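Local coordinates for major capsid protein (Faustovirus, PDB 5J7O) that probably builds the outer capsid shell of this large double-stranded DNA virus, as a trimer of double jelly-roll subunits, at residues Ile89-Pro94 against Ile392-Asn397; Asp102-Val107 against Phe296-Phe301; Val189-Asn194 against Arg320-Asp325. One frame throughout, in Å; residues are numbered along the deposited sequence.

Interaction 1 of 3, residues Ile89-Pro94 against Ile392-Asn397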
ATOM      1  N   ILE B  89      -2.668 -15.344  33.650  1.00 47.47           N
ATOM      2  CA  ILE B  89      -2.460 -14.033  34.254  1.00 45.66           C
ATOM      3  C   ILE B  89      -3.825 -13.390  34.450  1.00 45.39           C
ATOM      4  O   ILE B  89      -4.652 -13.386  33.530  1.00 45.96           O
ATOM      5  CB  ILE B  89      -1.552 -13.155  33.375  1.00 44.12           C
ATOM      6  CG1 ILE B  89      -0.187 -13.819  33.188  1.00 45.51           C
ATOM      7  CG2 ILE B  89      -1.400 -11.770  33.971  1.00 41.91           C
ATOM      8  CD1 ILE B  89       0.726 -13.072  32.247  1.00 46.33           C
ATOM      9  N   GLN B  90      -4.067 -12.855  35.646  1.00 45.48           N
ATOM     10  CA  GLN B  90      -5.366 -12.281  35.974  1.00 44.76           C
ATOM     11  C   GLN B  90      -5.196 -10.882  36.545  1.00 46.13           C
ATOM     12  O   GLN B  90      -4.423 -10.680  37.486  1.00 47.44           O
ATOM     13  CB  GLN B  90      -6.130 -13.153  36.971  1.00 44.47           C
ATOM     14  CG  GLN B  90      -7.562 -12.695  37.187  1.00 46.43           C
ATOM     15  CD  GLN B  90      -8.230 -13.384  38.356  1.00 49.98           C
ATOM     16  OE1 GLN B  90      -7.801 -13.244  39.501  1.00 51.17           O
ATOM     17  NE2 GLN B  90      -9.291 -14.132  38.074  1.00 51.81           N
ATOM     18  N   PHE B  91      -5.932  -9.928  35.980  1.00 45.27           N
ATOM     19  CA  PHE B  91      -5.993  -8.565  36.483  1.00 44.92           C
ATOM     20  C   PHE B  91      -7.351  -8.317  37.123  1.00 44.66           C
ATOM     21  O   PHE B  91      -8.379  -8.781  36.620  1.00 45.09           O
ATOM     22  CB  PHE B  91      -5.787  -7.539  35.363  1.00 44.03           C
ATOM     23  CG  PHE B  91      -4.509  -7.708  34.597  1.00 42.52           C
ATOM     24  CD1 PHE B  91      -4.448  -8.561  33.508  1.00 42.74           C
ATOM     25  CD2 PHE B  91      -3.377  -6.993  34.947  1.00 41.65           C
ATOM     26  CE1 PHE B  91      -3.276  -8.712  32.793  1.00 43.06           C
ATOM     27  CE2 PHE B  91      -2.202  -7.139  34.235  1.00 41.89           C
ATOM     28  CZ  PHE B  91      -2.152  -8.000  33.157  1.00 42.52           C
ATOM     29  N   SER B  92      -7.352  -7.587  38.231  1.00 43.75           N
ATOM     30  CA  SER B  92      -8.582  -6.981  38.710  1.00 45.00           C
ATOM     31  C   SER B  92      -8.809  -5.664  37.980  1.00 45.37           C
ATOM     32  O   SER B  92      -7.861  -4.967  37.608  1.00 45.82           O
ATOM     33  CB  SER B  92      -8.527  -6.740  40.219  1.00 46.38           C
ATOM     34  OG  SER B  92      -8.584  -7.960  40.939  1.00 47.52           O
ATOM     35  N   ILE B  93     -10.075  -5.339  37.754  1.00 44.47           N
ATOM     36  CA  ILE B  93     -10.426  -4.047  37.171  1.00 43.21           C
ATOM     37  C   ILE B  93     -10.642  -3.078  38.327  1.00 44.23           C
ATOM     38  O   ILE B  93     -11.685  -3.133  38.994  1.00 44.27           O
ATOM     39  CB  ILE B  93     -11.665  -4.150  36.268  1.00 41.47           C
ATOM     40  CG1 ILE B  93     -11.437  -5.208  35.187  1.00 39.75           C
ATOM     41  CG2 ILE B  93     -11.967  -2.803  35.630  1.00 40.69           C
ATOM     42  CD1 ILE B  93     -12.634  -5.441  34.292  1.00 38.86           C
ATOM     43  N   PRO B  94      -9.686  -2.191  38.606  1.00 45.92           N
ATOM     44  CA  PRO B  94      -9.784  -1.354  39.806  1.00 46.67           C
ATOM     45  C   PRO B  94     -10.970  -0.408  39.739  1.00 49.06           C
ATOM     46  O   PRO B  94     -11.495  -0.089  38.671  1.00 49.26           O
ATOM     47  CB  PRO B  94      -8.459  -0.579  39.811  1.00 45.77           C
ATOM     48  CG  PRO B  94      -7.558  -1.326  38.877  1.00 45.11           C
ATOM     49  CD  PRO B  94      -8.460  -1.916  37.842  1.00 44.84           C
ATOM     50  N   ILE B 392       4.029  -7.052  32.570  1.00 45.75           N
ATOM     51  CA  ILE B 392       2.716  -7.114  31.940  1.00 43.52           C
ATOM     52  C   ILE B 392       1.725  -6.327  32.791  1.00 42.87           C
ATOM     53  O   ILE B 392       1.586  -6.562  33.997  1.00 43.24           O
ATOM     54  CB  ILE B 392       2.263  -8.569  31.697  1.00 41.90           C
ATOM     55  CG1 ILE B 392       0.986  -8.596  30.856  1.00 40.29           C
ATOM     56  CG2 ILE B 392       2.068  -9.329  33.003  1.00 41.33           C
ATOM     57  CD1 ILE B 392       0.644  -9.963  30.306  1.00 37.72           C
ATOM     58  N   GLU B 393       1.058  -5.354  32.172  1.00 42.51           N
ATOM     59  CA  GLU B 393       0.142  -4.464  32.869  1.00 41.71           C
ATOM     60  C   GLU B 393      -1.078  -4.216  31.998  1.00 39.05           C
ATOM     61  O   GLU B 393      -0.963  -4.097  30.775  1.00 38.86           O
ATOM     62  CB  GLU B 393       0.812  -3.127  33.219  1.00 43.28           C
ATOM     63  CG  GLU B 393       1.745  -3.178  34.417  1.00 47.62           C
ATOM     64  CD  GLU B 393       2.454  -1.856  34.657  1.00 54.05           C
ATOM     65  OE1 GLU B 393       3.156  -1.381  33.740  1.00 57.02           O
ATOM     66  OE2 GLU B 393       2.301  -1.290  35.760  1.00 55.92           O
ATOM     67  N   LEU B 394      -2.243  -4.134  32.633  1.00 37.68           N
ATOM     68  CA  LEU B 394      -3.496  -3.863  31.942  1.00 36.41           C
ATOM     69  C   LEU B 394      -3.812  -2.376  32.039  1.00 38.44           C
ATOM     70  O   LEU B 394      -3.899  -1.826  33.142  1.00 40.11           O
ATOM     71  CB  LEU B 394      -4.641  -4.686  32.531  1.00 35.34           C
ATOM     72  CG  LEU B 394      -6.035  -4.313  32.020  1.00 34.12           C
ATOM     73  CD1 LEU B 394      -6.139  -4.517  30.515  1.00 31.99           C
ATOM     74  CD2 LEU B 394      -7.115  -5.098  32.749  1.00 36.36           C
ATOM     75  N   TYR B 395      -3.984  -1.733  30.889  1.00 37.76           N
ATOM     76  CA  TYR B 395      -4.361  -0.328  30.815  1.00 36.37           C
ATOM     77  C   TYR B 395      -5.863  -0.233  30.585  1.00 36.20           C
ATOM     78  O   TYR B 395      -6.392  -0.844  29.652  1.00 35.97           O
ATOM     79  CB  TYR B 395      -3.607   0.385  29.691  1.00 35.91           C
ATOM     80  CG  TYR B 395      -2.135   0.615  29.960  1.00 37.05           C
ATOM     81  CD1 TYR B 395      -1.282  -0.446  30.236  1.00 38.72           C
ATOM     82  CD2 TYR B 395      -1.595   1.893  29.919  1.00 37.74           C
ATOM     83  CE1 TYR B 395       0.062  -0.239  30.479  1.00 40.08           C
ATOM     84  CE2 TYR B 395      -0.252   2.110  30.157  1.00 39.13           C
ATOM     85  CZ  TYR B 395       0.572   1.040  30.437  1.00 40.99           C
ATOM     86  OH  TYR B 395       1.911   1.250  30.676  1.00 41.90           O
ATOM     87  N   ILE B 396      -6.546   0.528  31.437  1.00 34.88           N
ATOM     88  CA  ILE B 396      -7.998   0.650  31.396  1.00 33.97           C
ATOM     89  C   ILE B 396      -8.361   2.123  31.296  1.00 34.32           C
ATOM     90  O   ILE B 396      -7.930   2.930  32.128  1.00 34.16           O
ATOM     91  CB  ILE B 396      -8.662   0.022  32.635  1.00 32.69           C
ATOM     92  CG1 ILE B 396      -8.157  -1.406  32.851  1.00 32.13           C
ATOM     93  CG2 ILE B 396     -10.177   0.038  32.492  1.00 32.04           C
ATOM     94  CD1 ILE B 396      -8.546  -1.986  34.191  1.00 33.75           C
ATOM     95  N   ASN B 397      -9.153   2.471  30.286  1.00 35.30           N
ATOM     96  CA  ASN B 397      -9.687   3.820  30.174  1.00 34.16           C
ATOM     97  C   ASN B 397     -10.866   3.973  31.126  1.00 32.47           C
ATOM     98  O   ASN B 397     -11.773   3.137  31.143  1.00 32.12           O
ATOM     99  CB  ASN B 397     -10.120   4.110  28.737  1.00 34.31           C
ATOM    100  CG  ASN B 397     -10.430   5.575  28.505  1.00 35.36           C
ATOM    101  OD1 ASN B 397     -10.131   6.424  29.344  1.00 36.03           O
ATOM    102  ND2 ASN B 397     -11.026   5.881  27.359  1.00 35.52           N
TER

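Interaction 2 of 3, residues Asp102-Val107 against Phe296-Phe301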
ATOM      1  N   ASP B 102     -12.124   1.088  26.833  1.00 31.99           N
ATOM      2  CA  ASP B 102     -11.155   0.308  26.076  1.00 33.10           C
ATOM      3  C   ASP B 102     -10.000  -0.149  26.962  1.00 34.49           C
ATOM      4  O   ASP B 102      -9.604   0.530  27.913  1.00 34.24           O
ATOM      5  CB  ASP B 102     -10.623   1.120  24.894  1.00 32.86           C
ATOM      6  CG  ASP B 102     -10.056   2.463  25.313  1.00 36.68           C
ATOM      7  OD1 ASP B 102     -10.853   3.362  25.656  1.00 37.18           O
ATOM      8  OD2 ASP B 102      -8.817   2.624  25.287  1.00 38.91           O
ATOM      9  N   MET B 103      -9.462  -1.323  26.637  1.00 34.31           N
ATOM     10  CA  MET B 103      -8.400  -1.945  27.413  1.00 34.69           C
ATOM     11  C   MET B 103      -7.271  -2.384  26.494  1.00 33.86           C
ATOM     12  O   MET B 103      -7.512  -2.845  25.374  1.00 31.79           O
ATOM     13  CB  MET B 103      -8.922  -3.149  28.208  1.00 35.16           C
ATOM     14  CG  MET B 103      -9.994  -2.800  29.227  1.00 36.46           C
ATOM     15  SD  MET B 103     -10.524  -4.222  30.200  1.00 36.75           S
ATOM     16  CE  MET B 103     -11.701  -3.446  31.305  1.00 35.52           C
ATOM     17  N   VAL B 104      -6.042  -2.241  26.978  1.00 34.85           N
ATOM     18  CA  VAL B 104      -4.854  -2.651  26.238  1.00 34.53           C
ATOM     19  C   VAL B 104      -3.817  -3.132  27.245  1.00 33.25           C
ATOM     20  O   VAL B 104      -3.680  -2.565  28.333  1.00 33.13           O
ATOM     21  CB  VAL B 104      -4.323  -1.503  25.349  1.00 37.08           C
ATOM     22  CG1 VAL B 104      -3.864  -0.319  26.189  1.00 37.73           C
ATOM     23  CG2 VAL B 104      -3.212  -1.992  24.441  1.00 38.44           C
ATOM     24  N   VAL B 105      -3.104  -4.197  26.890  1.00 33.02           N
ATOM     25  CA  VAL B 105      -2.191  -4.876  27.803  1.00 33.43           C
ATOM     26  C   VAL B 105      -0.767  -4.690  27.297  1.00 34.41           C
ATOM     27  O   VAL B 105      -0.439  -5.093  26.175  1.00 35.70           O
ATOM     28  CB  VAL B 105      -2.531  -6.367  27.941  1.00 33.41           C
ATOM     29  CG1 VAL B 105      -1.499  -7.064  28.805  1.00 33.53           C
ATOM     30  CG2 VAL B 105      -3.922  -6.543  28.524  1.00 33.77           C
ATOM     31  N   HIS B 106       0.077  -4.084  28.128  1.00 34.48           N
ATOM     32  CA  HIS B 106       1.492  -3.939  27.817  1.00 34.67           C
ATOM     33  C   HIS B 106       2.219  -5.230  28.172  1.00 37.01           C
ATOM     34  O   HIS B 106       2.180  -5.668  29.325  1.00 37.36           O
ATOM     35  CB  HIS B 106       2.086  -2.758  28.581  1.00 32.90           C
ATOM     36  CG  HIS B 106       3.569  -2.615  28.422  1.00 33.93           C
ATOM     37  ND1 HIS B 106       4.383  -2.145  29.431  1.00 35.18           N
ATOM     38  CD2 HIS B 106       4.382  -2.873  27.372  1.00 34.76           C
ATOM     39  CE1 HIS B 106       5.635  -2.125  29.010  1.00 35.07           C
ATOM     40  NE2 HIS B 106       5.663  -2.562  27.763  1.00 34.49           N
ATOM     41  N   VAL B 107       2.868  -5.845  27.187  1.00 37.93           N
ATOM     42  CA  VAL B 107       3.670  -7.044  27.397  1.00 38.30           C
ATOM     43  C   VAL B 107       5.113  -6.722  27.043  1.00 37.68           C
ATOM     44  O   VAL B 107       5.382  -6.073  26.027  1.00 36.05           O
ATOM     45  CB  VAL B 107       3.160  -8.238  26.565  1.00 37.56           C
ATOM     46  CG1 VAL B 107       3.886  -9.514  26.971  1.00 35.99           C
ATOM     47  CG2 VAL B 107       1.656  -8.395  26.723  1.00 37.88           C
ATOM     48  N   PHE B 296       1.624  -3.528  23.014  1.00 35.13           N
ATOM     49  CA  PHE B 296       0.404  -3.057  23.663  1.00 32.92           C
ATOM     50  C   PHE B 296      -0.745  -3.761  22.949  1.00 32.53           C
ATOM     51  O   PHE B 296      -1.277  -3.257  21.958  1.00 31.57           O
ATOM     52  CB  PHE B 296       0.273  -1.532  23.597  1.00 31.20           C
ATOM     53  CG  PHE B 296       0.982  -0.810  24.708  1.00 30.17           C
ATOM     54  CD1 PHE B 296       2.349  -0.601  24.654  1.00 30.48           C
ATOM     55  CD2 PHE B 296       0.278  -0.330  25.801  1.00 29.75           C
ATOM     56  CE1 PHE B 296       3.004   0.068  25.674  1.00 29.23           C
ATOM     57  CE2 PHE B 296       0.926   0.340  26.823  1.00 29.65           C
ATOM     58  CZ  PHE B 296       2.291   0.539  26.759  1.00 30.18           C
ATOM     59  N   VAL B 297      -1.117  -4.934  23.451  1.00 32.62           N
ATOM     60  CA  VAL B 297      -2.128  -5.767  22.808  1.00 31.99           C
ATOM     61  C   VAL B 297      -3.510  -5.297  23.251  1.00 34.61           C
ATOM     62  O   VAL B 297      -3.845  -5.406  24.439  1.00 36.08           O
ATOM     63  CB  VAL B 297      -1.923  -7.253  23.133  1.00 29.09           C
ATOM     64  CG1 VAL B 297      -2.949  -8.104  22.399  1.00 26.58           C
ATOM     65  CG2 VAL B 297      -0.511  -7.684  22.766  1.00 28.80           C
ATOM     66  N   PRO B 298      -4.332  -4.778  22.344  1.00 34.41           N
ATOM     67  CA  PRO B 298      -5.679  -4.354  22.733  1.00 36.11           C
ATOM     68  C   PRO B 298      -6.575  -5.550  23.010  1.00 37.73           C
ATOM     69  O   PRO B 298      -6.456  -6.606  22.382  1.00 38.54           O
ATOM     70  CB  PRO B 298      -6.175  -3.565  21.513  1.00 34.69           C
ATOM     71  CG  PRO B 298      -4.946  -3.314  20.669  1.00 33.31           C
ATOM     72  CD  PRO B 298      -4.044  -4.471  20.935  1.00 32.10           C
ATOM     73  N   LEU B 299      -7.484  -5.372  23.964  1.00 38.65           N
ATOM     74  CA  LEU B 299      -8.457  -6.403  24.312  1.00 39.65           C
ATOM     75  C   LEU B 299      -9.727  -6.149  23.507  1.00 38.30           C
ATOM     76  O   LEU B 299     -10.409  -5.139  23.707  1.00 37.84           O
ATOM     77  CB  LEU B 299      -8.728  -6.408  25.813  1.00 40.80           C
ATOM     78  CG  LEU B 299      -7.487  -6.623  26.685  1.00 41.90           C
ATOM     79  CD1 LEU B 299      -7.877  -6.893  28.129  1.00 42.93           C
ATOM     80  CD2 LEU B 299      -6.616  -7.749  26.140  1.00 40.98           C
ATOM     81  N   LEU B 300     -10.043  -7.072  22.600  1.00 37.78           N
ATOM     82  CA  LEU B 300     -11.039  -6.839  21.553  1.00 35.39           C
ATOM     83  C   LEU B 300     -12.450  -7.190  22.034  1.00 37.36           C
ATOM     84  O   LEU B 300     -13.157  -8.002  21.438  1.00 39.00           O
ATOM     85  CB  LEU B 300     -10.671  -7.636  20.307  1.00 33.02           C
ATOM     86  CG  LEU B 300      -9.199  -7.606  19.892  1.00 30.63           C
ATOM     87  CD1 LEU B 300      -8.851  -8.835  19.067  1.00 29.78           C
ATOM     88  CD2 LEU B 300      -8.881  -6.336  19.117  1.00 28.42           C
ATOM     89  N   PHE B 301     -12.863  -6.549  23.124  1.00 38.26           N
ATOM     90  CA  PHE B 301     -14.218  -6.708  23.625  1.00 35.83           C
ATOM     91  C   PHE B 301     -15.125  -5.603  23.081  1.00 33.72           C
ATOM     92  O   PHE B 301     -14.669  -4.613  22.506  1.00 34.63           O
ATOM     93  CB  PHE B 301     -14.235  -6.709  25.153  1.00 38.12           C
ATOM     94  CG  PHE B 301     -13.596  -7.923  25.770  1.00 40.07           C
ATOM     95  CD1 PHE B 301     -14.143  -9.182  25.585  1.00 41.48           C
ATOM     96  CD2 PHE B 301     -12.460  -7.800  26.553  1.00 39.63           C
ATOM     97  CE1 PHE B 301     -13.561 -10.297  26.157  1.00 41.53           C
ATOM     98  CE2 PHE B 301     -11.874  -8.913  27.129  1.00 39.73           C
ATOM     99  CZ  PHE B 301     -12.425 -10.163  26.930  1.00 40.35           C
TER

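Interaction 3 of 3, residues Val189-Asn194 against Arg320-Asp325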
ATOM      1  N   VAL B 189      -8.517 -14.962  26.282  1.00 43.30           N
ATOM      2  CA  VAL B 189      -8.700 -13.685  26.966  1.00 43.36           C
ATOM      3  C   VAL B 189     -10.116 -13.666  27.519  1.00 45.14           C
ATOM      4  O   VAL B 189     -11.082 -13.803  26.759  1.00 45.95           O
ATOM      5  CB  VAL B 189      -8.465 -12.486  26.031  1.00 41.93           C
ATOM      6  CG1 VAL B 189      -8.681 -11.182  26.779  1.00 41.78           C
ATOM      7  CG2 VAL B 189      -7.066 -12.536  25.435  1.00 41.17           C
ATOM      8  N   LYS B 190     -10.246 -13.493  28.833  1.00 44.92           N
ATOM      9  CA  LYS B 190     -11.521 -13.643  29.519  1.00 44.38           C
ATOM     10  C   LYS B 190     -11.917 -12.360  30.236  1.00 42.72           C
ATOM     11  O   LYS B 190     -11.087 -11.718  30.889  1.00 40.71           O
ATOM     12  CB  LYS B 190     -11.466 -14.792  30.533  1.00 45.67           C
ATOM     13  CG  LYS B 190     -11.520 -16.181  29.919  1.00 48.43           C
ATOM     14  CD  LYS B 190     -11.161 -17.244  30.946  1.00 51.89           C
ATOM     15  CE  LYS B 190     -11.975 -17.085  32.221  1.00 54.11           C
ATOM     16  NZ  LYS B 190     -11.546 -18.048  33.273  1.00 55.02           N
ATOM     17  N   PHE B 191     -13.192 -11.997  30.110  1.00 43.32           N
ATOM     18  CA  PHE B 191     -13.825 -10.969  30.931  1.00 44.12           C
ATOM     19  C   PHE B 191     -14.779 -11.688  31.877  1.00 47.22           C
ATOM     20  O   PHE B 191     -15.838 -12.165  31.455  1.00 46.78           O
ATOM     21  CB  PHE B 191     -14.559  -9.941  30.073  1.00 42.71           C
ATOM     22  CG  PHE B 191     -15.267  -8.880  30.872  1.00 41.65           C
ATOM     23  CD1 PHE B 191     -14.736  -8.420  32.066  1.00 41.45           C
ATOM     24  CD2 PHE B 191     -16.471  -8.353  30.435  1.00 41.42           C
ATOM     25  CE1 PHE B 191     -15.387  -7.449  32.804  1.00 41.88           C
ATOM     26  CE2 PHE B 191     -17.127  -7.383  31.169  1.00 41.71           C
ATOM     27  CZ  PHE B 191     -16.584  -6.930  32.355  1.00 42.30           C
ATOM     28  N   GLU B 192     -14.407 -11.758  33.151  1.00 51.72           N
ATOM     29  CA  GLU B 192     -15.041 -12.650  34.113  1.00 55.71           C
ATOM     30  C   GLU B 192     -15.811 -11.847  35.153  1.00 57.97           C
ATOM     31  O   GLU B 192     -15.272 -10.899  35.735  1.00 56.57           O
ATOM     32  CB  GLU B 192     -13.984 -13.523  34.791  1.00 59.66           C
ATOM     33  CG  GLU B 192     -14.464 -14.893  35.220  1.00 66.09           C
ATOM     34  CD  GLU B 192     -13.313 -15.811  35.579  1.00 69.50           C
ATOM     35  OE1 GLU B 192     -12.172 -15.524  35.156  1.00 70.83           O
ATOM     36  OE2 GLU B 192     -13.546 -16.813  36.286  1.00 71.57           O
ATOM     37  N   VAL B 193     -17.068 -12.226  35.382  1.00 60.57           N
ATOM     38  CA  VAL B 193     -17.920 -11.598  36.386  1.00 64.10           C
ATOM     39  C   VAL B 193     -18.621 -12.695  37.177  1.00 69.84           C
ATOM     40  O   VAL B 193     -19.252 -13.581  36.590  1.00 71.71           O
ATOM     41  CB  VAL B 193     -18.958 -10.646  35.758  1.00 61.35           C
ATOM     42  CG1 VAL B 193     -19.763  -9.947  36.845  1.00 60.57           C
ATOM     43  CG2 VAL B 193     -18.281  -9.625  34.856  1.00 60.34           C
ATOM     44  N   ASN B 194     -18.507 -12.632  38.507  1.00 74.62           N
ATOM     45  CA  ASN B 194     -19.151 -13.585  39.418  1.00 78.60           C
ATOM     46  C   ASN B 194     -18.694 -15.018  39.166  1.00 78.84           C
ATOM     47  O   ASN B 194     -19.422 -15.971  39.452  1.00 81.45           O
ATOM     48  CB  ASN B 194     -20.678 -13.498  39.334  1.00 79.95           C
ATOM     49  CG  ASN B 194     -21.191 -12.093  39.534  1.00 80.79           C
ATOM     50  OD1 ASN B 194     -20.459 -11.218  39.988  1.00 82.12           O
ATOM     51  ND2 ASN B 194     -22.456 -11.867  39.199  1.00 82.40           N
ATOM     52  N   ARG B 320     -14.937  -8.776  39.301  1.00 64.06           N
ATOM     53  CA  ARG B 320     -14.689  -8.508  37.892  1.00 57.18           C
ATOM     54  C   ARG B 320     -13.201  -8.662  37.612  1.00 53.12           C
ATOM     55  O   ARG B 320     -12.368  -8.091  38.325  1.00 52.90           O
ATOM     56  CB  ARG B 320     -15.175  -7.105  37.512  1.00 55.93           C
ATOM     57  CG  ARG B 320     -14.638  -5.997  38.408  1.00 55.36           C
ATOM     58  CD  ARG B 320     -15.361  -4.681  38.178  1.00 55.12           C
ATOM     59  NE  ARG B 320     -14.596  -3.548  38.690  1.00 55.02           N
ATOM     60  CZ  ARG B 320     -15.062  -2.306  38.768  1.00 55.39           C
ATOM     61  NH1 ARG B 320     -16.299  -2.035  38.375  1.00 55.11           N
ATOM     62  NH2 ARG B 320     -14.293  -1.336  39.243  1.00 55.58           N
ATOM     63  N   PHE B 321     -12.866  -9.439  36.584  1.00 49.62           N
ATOM     64  CA  PHE B 321     -11.473  -9.750  36.305  1.00 45.33           C
ATOM     65  C   PHE B 321     -11.249  -9.849  34.805  1.00 43.15           C
ATOM     66  O   PHE B 321     -12.171 -10.141  34.037  1.00 43.97           O
ATOM     67  CB  PHE B 321     -11.039 -11.064  36.965  1.00 43.94           C
ATOM     68  CG  PHE B 321     -11.193 -11.079  38.455  1.00 46.02           C
ATOM     69  CD1 PHE B 321     -10.179 -10.612  39.274  1.00 46.68           C
ATOM     70  CD2 PHE B 321     -12.350 -11.568  39.041  1.00 47.14           C
ATOM     71  CE1 PHE B 321     -10.317 -10.629  40.649  1.00 47.82           C
ATOM     72  CE2 PHE B 321     -12.493 -11.586  40.414  1.00 48.10           C
ATOM     73  CZ  PHE B 321     -11.476 -11.117  41.218  1.00 48.40           C
ATOM     74  N   ILE B 322     -10.006  -9.603  34.399  1.00 41.50           N
ATOM     75  CA  ILE B 322      -9.529  -9.898  33.054  1.00 40.06           C
ATOM     76  C   ILE B 322      -8.488 -11.001  33.184  1.00 41.71           C
ATOM     77  O   ILE B 322      -7.419 -10.795  33.773  1.00 43.69           O
ATOM     78  CB  ILE B 322      -8.944  -8.659  32.362  1.00 37.16           C
ATOM     79  CG1 ILE B 322     -10.046  -7.639  32.072  1.00 34.15           C
ATOM     80  CG2 ILE B 322      -8.236  -9.058  31.074  1.00 37.41           C
ATOM     81  CD1 ILE B 322     -11.135  -8.158  31.155  1.00 33.34           C
ATOM     82  N   THR B 323      -8.804 -12.177  32.652  1.00 41.79           N
ATOM     83  CA  THR B 323      -7.929 -13.340  32.715  1.00 40.34           C
ATOM     84  C   THR B 323      -7.338 -13.593  31.335  1.00 39.49           C
ATOM     85  O   THR B 323      -8.057 -13.562  30.332  1.00 39.96           O
ATOM     86  CB  THR B 323      -8.694 -14.571  33.209  1.00 39.61           C
ATOM     87  OG1 THR B 323      -8.987 -14.424  34.604  1.00 41.18           O
ATOM     88  CG2 THR B 323      -7.884 -15.838  32.991  1.00 39.73           C
ATOM     89  N   VAL B 324      -6.029 -13.833  31.287  1.00 39.75           N
ATOM     90  CA  VAL B 324      -5.308 -14.023  30.034  1.00 40.13           C
ATOM     91  C   VAL B 324      -4.468 -15.288  30.142  1.00 41.03           C
ATOM     92  O   VAL B 324      -3.634 -15.407  31.047  1.00 40.37           O
ATOM     93  CB  VAL B 324      -4.417 -12.817  29.692  1.00 38.22           C
ATOM     94  CG1 VAL B 324      -3.694 -13.059  28.383  1.00 38.36           C
ATOM     95  CG2 VAL B 324      -5.242 -11.539  29.620  1.00 37.04           C
ATOM     96  N   ASP B 325      -4.687 -16.227  29.224  1.00 41.56           N
ATOM     97  CA  ASP B 325      -3.833 -17.399  29.093  1.00 43.98           C
ATOM     98  C   ASP B 325      -2.702 -17.083  28.123  1.00 43.78           C
ATOM     99  O   ASP B 325      -2.939 -16.535  27.041  1.00 45.20           O
ATOM    100  CB  ASP B 325      -4.631 -18.608  28.605  1.00 47.70           C
ATOM    101  CG  ASP B 325      -5.655 -19.080  29.620  1.00 53.06           C
ATOM    102  OD1 ASP B 325      -5.521 -18.729  30.812  1.00 54.78           O
ATOM    103  OD2 ASP B 325      -6.590 -19.810  29.227  1.00 55.26           O
TER

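Interaction 1 of 3, residues Ile89-Pro94 against Ile392-Asn397
E393, whose CA lies 3.8 Å from F91 CE2, has its carboxylate oxygen OE2 gripped on the far side of its strand: K75 makes a salt bridge to it and R77 a long, weak ion pair. CB of E393 points away from 89-94, so the charge is kept off a contact that is otherwise greasy. The centre of it is the F91 ring. L394 CB sits over one face, 3.7 Å from the ring centroid and displaced toward the rim, in a CH-pi contact, while the carbonyl oxygen of I392 approaches the ring edge in its plane. In F91 chi1 (-56°) puts CG anti to the carbonyl carbon. The ring atom CE2 lies 3.4 Å from L394 N. On one flank I89 and I392 meet tip to tip, CD1 to CD1, at 3.7 Å. On the other, CD1 of I396 touches both P94 CD, at 3.7 Å, and I93 CG2, at 3.8 Å. The short strand axes come within 8.2 Å and are inclined at 36°, as for strands of two sheets packed face to face. Strand 88-92 pairs with strand 320-326 in one sheet; strand 389-401 lies between strands 69-76 and 99-109 in the other, and P78 adds cover to F91.

Interaction 2 of 3, residues Asp102-Val107 against Phe296-Phe301
H106 and F296 lay their rings nearly parallel, planes 9° apart, but displaced sidelong, with little ring-on-ring overlap and centroids 4.7 Å from each other. The phenyl face is covered by H106 CB, 3.9 Å from the F296 centroid, and the imidazole continues past the rim with CD2 near F296 CE1. In H106 chi1 (174°) sets CG anti to the backbone N, near F296 CZ and CE1. V104 comes to the same phenyl group at its edge: CG2 lies near the ring plane and also touches F296 CB, the linking methylene, at 3.6 Å. V104, H106, F296 and P298 share one face of the sheet, where V104, F296 and P298 pack against a neighbouring subunit. Alongside V105, whose side chain is on the opposite face with V297, L299 spreads its two methyls, CD1 against M103 CB at 3.9 Å and CD2 against V105 CG2 at 3.8 Å. The strands are antiparallel, and V105 and V297 form the hydrogen-bonded pair, each N donating to the other's O at 2.8 Å. L299 N adds a bond to M103 O, 2.9 Å long. The outcome is a buried seam where three backbone hydrogen bonds join the segments and side chains meet by dispersion, while H106, stacked only marginally, has its NE2 hydrogen-bonded to N294.

Interaction 3 of 3, residues Val189-Asn194 against Arg320-Asp325
K190 and T323 form a hydrogen-bonded antiparallel pair, with K190 N to T323 O at 2.7 Å and T323 N to K190 O at 2.9 Å. Two residues on, E192 and F321 repeat it, E192 N lying 2.9 Å from F321 O. Between and beyond these rungs, F191 faces I322, V189 faces V324 and V193 faces R320 as non-hydrogen-bonded pairs.

On the face carrying K190, E192 and T323, the lysine and threonine lie side by side, CB to CB 3.9 Å. The lysine chain bends at chi3 (51°), which turns CE. Its NZ lies 3.2 Å from E192 OE1 in a salt bridge along its own strand. T323 OG1 gives that same oxygen a weak hydrogen bond of 3.4 Å. OE1 thus has two partners, each weakly hydrogen-bonded, the lysine also as a salt bridge, and Q90 NE2 in turn bonds weakly to OG1. The other face is mainly apolar, R320 at its end being the exception. I322 CD1 meets F191 CD1 at 3.7 Å, coming obliquely to the ring, and V193 CG2 lies over a face of that phenyl group.

Farther out, F303 meets F191 edge-to-face, L299 packs on I322, and R320 extends off to the carbonyl of I93. Strand 196-202 follows on one side of the pair and strand 88-92 on the other. That order, 88-92, 320-326, 186-193, 196-202, all antiparallel, matches the four-stranded CHEF sheet of a viral jelly roll, with one face looking into the sandwich and the other outward.

How the interactions relate
The three contacts belong to the jelly roll built from the earlier strands of the chain. Interaction 2 lies in one sheet and interaction 3 in the other; interaction 1 packs the two sheets together. Its centre is about 9 Å from that of interaction 2 and about 10 Å from that of interaction 3, which are themselves about 13 Å apart. Y395 and E393 probably hydrogen-bond to V104 and H106 in one sheet, I89 and F91 to V324 and I322 in the other. Both intrasheet contacts are nested between 89-94 and 392-397, and their own segments alternate, the interleaving of strands expected of a jelly-roll sandwich.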